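Phosphoribosyltransferase (Thermus thermophilus, PDB 1WD5) is of unproven function but probably acts as a phosphoribosyltransferase, a kind of glycosyltransferase. Local coordinates at residues A[50-58]-A[68-76]; A[58-67]-A[81-91]. All coordinates share one frame; numbering follows the deposited sequence.

Contact 1. Residues A[50-58]-A[68-76]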
loop_
_atom_site.group_PDB
_atom_site.type_symbol
_atom_site.label_atom_id
_atom_site.label_comp_id
_atom_site.label_asym_id
_atom_site.label_seq_id
_atom_site.Cartn_x
_atom_site.Cartn_y
_atom_site.Cartn_z
ATOM N N ASP A 50 6.263 3.380 -8.005
ATOM C CA ASP A 50 7.107 2.397 -7.339
ATOM C C ASP A 50 6.188 1.504 -6.526
ATOM O O ASP A 50 4.982 1.751 -6.427
ATOM C CB ASP A 50 8.153 3.059 -6.427
ATOM C CG ASP A 50 9.231 2.081 -5.968
ATOM O OD1 ASP A 50 9.267 0.939 -6.475
ATOM O OD2 ASP A 50 10.052 2.450 -5.105
ATOM N N VAL A 51 6.754 0.453 -5.957
ATOM C CA VAL A 51 5.971 -0.473 -5.169
ATOM C C VAL A 51 6.380 -0.351 -3.707
ATOM O O VAL A 51 7.524 -0.013 -3.403
ATOM C CB VAL A 51 6.217 -1.916 -5.646
ATOM C CG1 VAL A 51 7.700 -2.256 -5.504
ATOM C CG2 VAL A 51 5.375 -2.883 -4.851
ATOM N N VAL A 52 5.436 -0.598 -2.806
ATOM C CA VAL A 52 5.740 -0.558 -1.386
ATOM C C VAL A 52 5.776 -2.020 -0.984
ATOM O O VAL A 52 4.830 -2.768 -1.241
ATOM C CB VAL A 52 4.673 0.226 -0.571
ATOM C CG1 VAL A 52 3.289 -0.344 -0.800
ATOM C CG2 VAL A 52 5.036 0.196 0.905
ATOM N N LEU A 53 6.888 -2.425 -0.380
ATOM C CA LEU A 53 7.099 -3.809 0.020
ATOM C C LEU A 53 7.212 -3.925 1.534
ATOM O O LEU A 53 8.244 -3.586 2.122
ATOM C CB LEU A 53 8.366 -4.325 -0.661
ATOM C CG LEU A 53 8.258 -4.347 -2.194
ATOM C CD1 LEU A 53 9.638 -4.374 -2.847
ATOM C CD2 LEU A 53 7.442 -5.565 -2.607
ATOM N N VAL A 54 6.144 -4.415 2.155
ATOM C CA VAL A 54 6.085 -4.544 3.604
ATOM C C VAL A 54 5.244 -5.751 4.025
ATOM O O VAL A 54 4.524 -6.331 3.209
ATOM C CB VAL A 54 5.435 -3.287 4.222
ATOM C CG1 VAL A 54 6.185 -2.036 3.790
ATOM C CG2 VAL A 54 3.986 -3.195 3.774
ATOM N N ARG A 55 5.343 -6.109 5.304
ATOM C CA ARG A 55 4.589 -7.212 5.888
ATOM C C ARG A 55 4.114 -6.815 7.280
ATOM O O ARG A 55 4.804 -6.104 8.014
ATOM C CB ARG A 55 5.451 -8.476 6.012
ATOM C CG ARG A 55 5.775 -9.168 4.688
ATOM C CD ARG A 55 4.546 -9.821 4.086
ATOM N NE ARG A 55 4.005 -10.864 4.954
ATOM C CZ ARG A 55 2.833 -11.462 4.759
ATOM N NH1 ARG A 55 2.073 -11.127 3.722
ATOM N NH2 ARG A 55 2.407 -12.381 5.612
ATOM N N LYS A 56 2.927 -7.276 7.642
ATOM C CA LYS A 56 2.388 -6.992 8.957
ATOM C C LYS A 56 2.974 -7.999 9.946
ATOM O O LYS A 56 3.192 -9.161 9.601
ATOM C CB LYS A 56 0.866 -7.121 8.929
ATOM C CG LYS A 56 0.191 -6.967 10.279
ATOM C CD LYS A 56 -0.599 -8.215 10.616
ATOM C CE LYS A 56 -1.624 -8.529 9.533
ATOM N NZ LYS A 56 -2.009 -9.965 9.560
ATOM N N VAL A 57 3.254 -7.536 11.162
ATOM C CA VAL A 57 3.778 -8.385 12.230
ATOM C C VAL A 57 2.596 -8.547 13.180
ATOM O O VAL A 57 2.228 -7.604 13.882
ATOM C CB VAL A 57 4.958 -7.698 12.961
ATOM C CG1 VAL A 57 5.360 -8.497 14.187
ATOM C CG2 VAL A 57 6.140 -7.565 12.015
ATOM N N GLY A 58 1.992 -9.734 13.177
ATOM C CA GLY A 58 0.828 -9.983 14.009
ATOM C C GLY A 58 1.102 -10.398 15.437
ATOM O O GLY A 58 2.215 -10.785 15.780
ATOM N N GLY A 68 2.978 -4.406 14.672
ATOM C CA GLY A 68 4.013 -3.676 13.957
ATOM C C GLY A 68 4.110 -4.078 12.495
ATOM O O GLY A 68 3.176 -4.661 11.944
ATOM N N ALA A 69 5.241 -3.775 11.865
ATOM C CA ALA A 69 5.451 -4.111 10.458
ATOM C C ALA A 69 6.935 -4.148 10.124
ATOM O O ALA A 69 7.747 -3.555 10.837
ATOM C CB ALA A 69 4.748 -3.082 9.562
ATOM N N VAL A 70 7.288 -4.859 9.053
ATOM C CA VAL A 70 8.679 -4.929 8.602
ATOM C C VAL A 70 8.715 -4.460 7.146
ATOM O O VAL A 70 7.821 -4.787 6.364
ATOM C CB VAL A 70 9.260 -6.370 8.667
ATOM C CG1 VAL A 70 9.224 -6.891 10.102
ATOM C CG2 VAL A 70 8.486 -7.293 7.741
ATOM N N GLY A 71 9.737 -3.686 6.795
ATOM C CA GLY A 71 9.865 -3.193 5.437
ATOM C C GLY A 71 10.848 -4.029 4.638
ATOM O O GLY A 71 11.525 -4.902 5.188
ATOM N N GLU A 72 10.931 -3.763 3.340
ATOM C CA GLU A 72 11.830 -4.503 2.464
ATOM C C GLU A 72 13.285 -4.360 2.905
ATOM O O GLU A 72 14.110 -5.226 2.629
ATOM C CB GLU A 72 11.676 -4.015 1.020
ATOM C CG GLU A 72 12.052 -2.554 0.808
ATOM C CD GLU A 72 11.884 -2.111 -0.636
ATOM O OE1 GLU A 72 10.897 -1.401 -0.946
ATOM O OE2 GLU A 72 12.739 -2.481 -1.470
ATOM N N GLY A 73 13.590 -3.267 3.597
ATOM C CA GLY A 73 14.947 -3.038 4.058
ATOM C C GLY A 73 15.299 -3.852 5.293
ATOM O O GLY A 73 16.439 -3.828 5.750
ATOM N N GLY A 74 14.322 -4.569 5.839
ATOM C CA GLY A 74 14.577 -5.383 7.014
ATOM C C GLY A 74 14.223 -4.739 8.345
ATOM O O GLY A 74 14.116 -5.433 9.358
ATOM N N GLU A 75 14.031 -3.423 8.354
ATOM C CA GLU A 75 13.705 -2.719 9.591
ATOM C C GLU A 75 12.384 -3.172 10.209
ATOM O O GLU A 75 11.411 -3.439 9.505
ATOM C CB GLU A 75 13.638 -1.208 9.358
ATOM C CG GLU A 75 12.423 -0.763 8.558
ATOM C CD GLU A 75 12.641 -0.822 7.060
ATOM O OE1 GLU A 75 13.471 -1.635 6.596
ATOM O OE2 GLU A 75 11.967 -0.056 6.343
ATOM N N LEU A 76 12.367 -3.256 11.534
ATOM C CA LEU A 76 11.174 -3.644 12.273
ATOM C C LEU A 76 10.588 -2.381 12.894
ATOM O O LEU A 76 11.267 -1.685 13.648
ATOM C CB LEU A 76 11.523 -4.644 13.380
ATOM C CG LEU A 76 10.419 -4.997 14.382
ATOM C CD1 LEU A 76 9.221 -5.611 13.663
ATOM C CD2 LEU A 76 10.975 -5.972 15.415
HETATM O O HOH W 1 8.858 -0.381 0.284
#

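Contact 2. Residues A[58-67]-A[81-91]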
loop_
_atom_site.group_PDB
_atom_site.type_symbol
_atom_site.label_atom_id
_atom_site.label_comp_id
_atom_site.label_asym_id
_atom_site.label_seq_id
_atom_site.Cartn_x
_atom_site.Cartn_y
_atom_site.Cartn_z
ATOM N N GLY A 58 1.992 -9.734 13.177
ATOM C CA GLY A 58 0.828 -9.983 14.009
ATOM C C GLY A 58 1.102 -10.398 15.437
ATOM O O GLY A 58 2.215 -10.785 15.780
ATOM N N ALA A 59 0.064 -10.328 16.267
ATOM C CA ALA A 59 0.155 -10.674 17.682
ATOM C C ALA A 59 0.116 -12.181 17.938
ATOM O O ALA A 59 -0.342 -12.958 17.099
ATOM C CB ALA A 59 -0.972 -9.996 18.441
ATOM N N PRO A 60 0.595 -12.612 19.116
ATOM C CA PRO A 60 0.605 -14.035 19.471
ATOM C C PRO A 60 -0.793 -14.654 19.418
ATOM O O PRO A 60 -1.731 -14.165 20.055
ATOM C CB PRO A 60 1.187 -14.032 20.882
ATOM C CG PRO A 60 2.112 -12.848 20.859
ATOM C CD PRO A 60 1.273 -11.811 20.150
ATOM N N GLY A 61 -0.925 -15.727 18.644
ATOM C CA GLY A 61 -2.203 -16.405 18.519
ATOM C C GLY A 61 -3.274 -15.610 17.793
ATOM O O GLY A 61 -4.332 -16.146 17.462
ATOM N N ASN A 62 -3.006 -14.335 17.533
ATOM C CA ASN A 62 -3.976 -13.484 16.851
ATOM C C ASN A 62 -3.304 -12.697 15.731
ATOM O O ASN A 62 -3.041 -11.501 15.861
ATOM C CB ASN A 62 -4.621 -12.526 17.854
ATOM C CG ASN A 62 -5.755 -11.733 17.252
ATOM O OD1 ASN A 62 -6.406 -10.945 17.939
ATOM N ND2 ASN A 62 -6.002 -11.935 15.961
ATOM N N PRO A 63 -3.030 -13.366 14.602
ATOM C CA PRO A 63 -2.383 -12.759 13.438
ATOM C C PRO A 63 -3.078 -11.530 12.862
ATOM O O PRO A 63 -2.416 -10.614 12.382
ATOM C CB PRO A 63 -2.315 -13.915 12.441
ATOM C CG PRO A 63 -3.510 -14.738 12.801
ATOM C CD PRO A 63 -3.442 -14.749 14.305
ATOM N N GLU A 64 -4.403 -11.496 12.912
ATOM C CA GLU A 64 -5.123 -10.355 12.362
ATOM C C GLU A 64 -4.894 -9.063 13.134
ATOM O O GLU A 64 -5.225 -7.981 12.650
ATOM C CB GLU A 64 -6.622 -10.652 12.278
ATOM C CG GLU A 64 -6.973 -11.784 11.318
ATOM C CD GLU A 64 -6.175 -11.719 10.023
ATOM O OE1 GLU A 64 -4.993 -12.131 10.027
ATOM O OE2 GLU A 64 -6.726 -11.249 9.003
ATOM N N PHE A 65 -4.331 -9.168 14.334
ATOM C CA PHE A 65 -4.066 -7.975 15.125
ATOM C C PHE A 65 -2.601 -7.587 14.987
ATOM O O PHE A 65 -1.706 -8.309 15.432
ATOM C CB PHE A 65 -4.408 -8.205 16.598
ATOM C CG PHE A 65 -4.270 -6.970 17.442
ATOM C CD1 PHE A 65 -4.978 -5.813 17.121
ATOM C CD2 PHE A 65 -3.427 -6.954 18.545
ATOM C CE1 PHE A 65 -4.845 -4.658 17.890
ATOM C CE2 PHE A 65 -3.287 -5.803 19.320
ATOM C CZ PHE A 65 -3.995 -4.655 18.993
ATOM N N ALA A 66 -2.375 -6.429 14.375
ATOM C CA ALA A 66 -1.032 -5.921 14.123
ATOM C C ALA A 66 -0.333 -5.283 15.321
ATOM O O ALA A 66 -0.911 -4.457 16.021
ATOM C CB ALA A 66 -1.081 -4.913 12.967
ATOM N N LEU A 67 0.921 -5.672 15.545
ATOM C CA LEU A 67 1.721 -5.105 16.623
ATOM C C LEU A 67 2.848 -4.293 15.991
ATOM O O LEU A 67 3.577 -3.579 16.680
ATOM C CB LEU A 67 2.313 -6.206 17.518
ATOM C CG LEU A 67 1.330 -7.069 18.317
ATOM C CD1 LEU A 67 2.102 -8.009 19.236
ATOM C CD2 LEU A 67 0.406 -6.177 19.132
ATOM N N TYR A 81 2.084 0.135 21.477
ATOM C CA TYR A 81 1.567 -0.855 22.410
ATOM C C TYR A 81 2.071 -2.282 22.204
ATOM O O TYR A 81 1.650 -3.194 22.913
ATOM C CB TYR A 81 0.043 -0.833 22.332
ATOM C CG TYR A 81 -0.478 -0.886 20.906
ATOM C CD1 TYR A 81 -0.535 -2.092 20.207
ATOM C CD2 TYR A 81 -0.899 0.276 20.253
ATOM C CE1 TYR A 81 -1.004 -2.142 18.891
ATOM C CE2 TYR A 81 -1.367 0.238 18.939
ATOM C CZ TYR A 81 -1.419 -0.973 18.267
ATOM O OH TYR A 81 -1.897 -1.022 16.979
ATOM N N ALA A 82 2.973 -2.474 21.249
ATOM C CA ALA A 82 3.496 -3.805 20.952
ATOM C C ALA A 82 3.943 -4.606 22.173
ATOM O O ALA A 82 3.514 -5.747 22.366
ATOM C CB ALA A 82 4.648 -3.704 19.959
ATOM N N LEU A 83 4.803 -4.015 22.995
ATOM C CA LEU A 83 5.305 -4.719 24.172
ATOM C C LEU A 83 4.244 -5.021 25.227
ATOM O O LEU A 83 4.491 -5.792 26.156
ATOM C CB LEU A 83 6.463 -3.934 24.796
ATOM C CG LEU A 83 7.690 -3.842 23.887
ATOM C CD1 LEU A 83 8.755 -2.955 24.529
ATOM C CD2 LEU A 83 8.235 -5.247 23.641
ATOM N N ARG A 84 3.066 -4.419 25.091
ATOM C CA ARG A 84 1.994 -4.668 26.049
ATOM C C ARG A 84 1.223 -5.921 25.655
ATOM O O ARG A 84 0.427 -6.440 26.439
ATOM C CB ARG A 84 1.043 -3.466 26.137
ATOM C CG ARG A 84 1.633 -2.282 26.894
ATOM C CD ARG A 84 0.550 -1.349 27.418
ATOM N NE ARG A 84 0.007 -0.470 26.388
ATOM C CZ ARG A 84 0.606 0.633 25.953
ATOM N NH1 ARG A 84 1.775 1.006 26.453
ATOM N NH2 ARG A 84 0.031 1.368 25.014
ATOM N N TYR A 85 1.475 -6.410 24.441
ATOM C CA TYR A 85 0.809 -7.614 23.945
ATOM C C TYR A 85 1.768 -8.780 23.725
ATOM O O TYR A 85 1.337 -9.918 23.549
ATOM C CB TYR A 85 0.099 -7.339 22.618
ATOM C CG TYR A 85 -1.172 -6.541 22.732
ATOM C CD1 TYR A 85 -1.157 -5.149 22.649
ATOM C CD2 TYR A 85 -2.397 -7.181 22.902
ATOM C CE1 TYR A 85 -2.339 -4.414 22.727
ATOM C CE2 TYR A 85 -3.578 -6.458 22.984
ATOM C CZ TYR A 85 -3.543 -5.075 22.893
ATOM O OH TYR A 85 -4.717 -4.361 22.953
ATOM N N ALA A 86 3.065 -8.500 23.723
ATOM C CA ALA A 86 4.045 -9.550 23.488
ATOM C C ALA A 86 5.411 -9.148 24.005
ATOM O O ALA A 86 5.668 -7.969 24.253
ATOM C CB ALA A 86 4.131 -9.852 21.986
ATOM N N ASP A 87 6.286 -10.137 24.163
ATOM C CA ASP A 87 7.641 -9.886 24.628
ATOM C C ASP A 87 8.501 -9.627 23.396
ATOM O O ASP A 87 8.113 -9.972 22.279
ATOM C CB ASP A 87 8.180 -11.095 25.388
ATOM C CG ASP A 87 8.445 -12.273 24.482
ATOM O OD1 ASP A 87 7.486 -12.964 24.083
ATOM O OD2 ASP A 87 9.626 -12.494 24.154
ATOM N N GLN A 88 9.673 -9.037 23.598
ATOM C CA GLN A 88 10.557 -8.715 22.489
ATOM C C GLN A 88 10.995 -9.928 21.669
ATOM O O GLN A 88 11.054 -9.856 20.443
ATOM C CB GLN A 88 11.792 -7.971 23.005
ATOM C CG GLN A 88 12.693 -7.392 21.916
ATOM C CD GLN A 88 12.025 -6.278 21.127
ATOM O OE1 GLN A 88 11.347 -5.421 21.696
ATOM N NE2 GLN A 88 12.228 -6.275 19.815
ATOM N N SER A 89 11.299 -11.041 22.329
ATOM C CA SER A 89 11.742 -12.230 21.603
ATOM C C SER A 89 10.683 -12.732 20.619
ATOM O O SER A 89 11.020 -13.168 19.517
ATOM C CB SER A 89 12.131 -13.347 22.579
ATOM O OG SER A 89 10.988 -13.986 23.110
ATOM N N TYR A 90 9.409 -12.678 21.004
ATOM C CA TYR A 90 8.350 -13.111 20.093
ATOM C C TYR A 90 8.355 -12.186 18.882
ATOM O O TYR A 90 8.343 -12.635 17.734
ATOM C CB TYR A 90 6.969 -13.035 20.746
ATOM C CG TYR A 90 5.848 -13.125 19.730
ATOM C CD1 TYR A 90 5.401 -14.360 19.252
ATOM C CD2 TYR A 90 5.295 -11.970 19.178
ATOM C CE1 TYR A 90 4.435 -14.436 18.245
ATOM C CE2 TYR A 90 4.338 -12.032 18.175
ATOM C CZ TYR A 90 3.912 -13.262 17.711
ATOM O OH TYR A 90 2.968 -13.306 16.713
ATOM N N LEU A 91 8.361 -10.885 19.153
ATOM C CA LEU A 91 8.365 -9.888 18.094
ATOM C C LEU A 91 9.508 -10.142 17.111
ATOM O O LEU A 91 9.345 -9.976 15.903
ATOM C CB LEU A 91 8.486 -8.484 18.696
ATOM C CG LEU A 91 7.293 -8.002 19.533
ATOM C CD1 LEU A 91 7.613 -6.647 20.125
ATOM C CD2 LEU A 91 6.035 -7.915 18.669
#

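Contact 1. Residues A[50-58]-A[68-76]
Val-57 and Val-70 meet methyl to methyl on one face of a two-stranded antiparallel pairing, CG2 of Val-57 lying 3.7 Å from CG1 of Val-70 with the two side chains crossed at about a right angle. With its CG1 anti to the backbone N (chi1 172°), Val-57 turns CG2 toward the neighbouring strand, and CD1 of Leu-76, from the strand beyond, also reaches it at 4.0 Å. On the same face CG2 of Val-70 rests on CB of Arg-55, whose chain then bends away to Gln-98. Strands 54-58 and 68-71 form the arms of a beta hairpin in the mixed sheet of this phosphoribosyltransferase-type domain. Arg-55 and Val-70 form one hydrogen-bonded pair, each N 3.0 Å from the other's O; in the next, Val-57 N binds Gly-68 O. At Gly-71 the second arm enters a type I turn, and the contact loosens to one partly exposed side chain, Glu-72, laid obliquely against buried Leu-53. Leu-53 CD1 lies 3.7 Å from Glu-72 OE1, while a water links that oxygen to Leu-53 N; OE2 pairs with Arg-110. Substituting alanine for Glu-72 would probably leave Arg-110 with Asp-50 but without this second carboxylate, and the water without its acceptor.

Contact 2. Residues A[58-67]-A[81-91]
Pro-60 sits over the ring of Tyr-90, its CG 3.5 Å from the ring centroid and only 9° off the normal, a CH-pi contact made squarely over the centre of the face. CD of the proline lies near CE2 and CZ of the same ring, and its CG also touches CB of Ala-86. Tyr-90 projects from the first turn of helix 88-112 with CG anti to the backbone N (chi1 165°), which carries the phenol across to the end of strand 48-59. There OH donates a 2.8 Å hydrogen bond to Gly-58 O, standing above the carbonyl plane. Glu-94, one turn further along the helix, binds Gly-58 N, so both polar backbone atoms of this glycine are held by one helix. The 58-67 segment is the connection between the two arms of a beta hairpin, and residues 81-91 lead from the short edge strand 76-78 into the long helix. Leu-67, near the start of the returning arm, fills the space between them. Its CB lies 4.2 Å from Ala-82 CB; beyond CG the branches part, CD1 running to Ala-86 CB and, at 4.0 Å, to Leu-91 CD2, while CD2 packs 3.7 Å from Tyr-85 CB and meets the edge of the Tyr-81 ring. Phe-65 joins these two tyrosines in an aromatic cluster. The edge of Phe-65 points at the face of Tyr-85 in a T-shaped arrangement, CE2 over the ring centre and the planes at 61°. Against Tyr-81, by contrast, its ring is nearly parallel but slid well aside, with centroids 6.0 Å apart.

In the fold
The two contacts follow one hairpin from base to tip. Both use strands 48-59 and 66-71 and share Gly-58; their centres are about 15 Å apart, that of contact 1 about 10 Å and that of contact 2 about 22 Å from the centre of the chain. Both are partly buried, but contact 1 is nearer the core, with no exposed residue among those that touch, whereas contact 2 includes exposed Pro-60 and Tyr-85. Contact 1 is strand against strand, held by backbone hydrogen bonds and small aliphatic groups. Contact 2 joins the connecting loop to helical segments through aromatic rings, a proline and a leucine. Between them, Lys-56 NZ probably hydrogen-bonds to Pro-63 O.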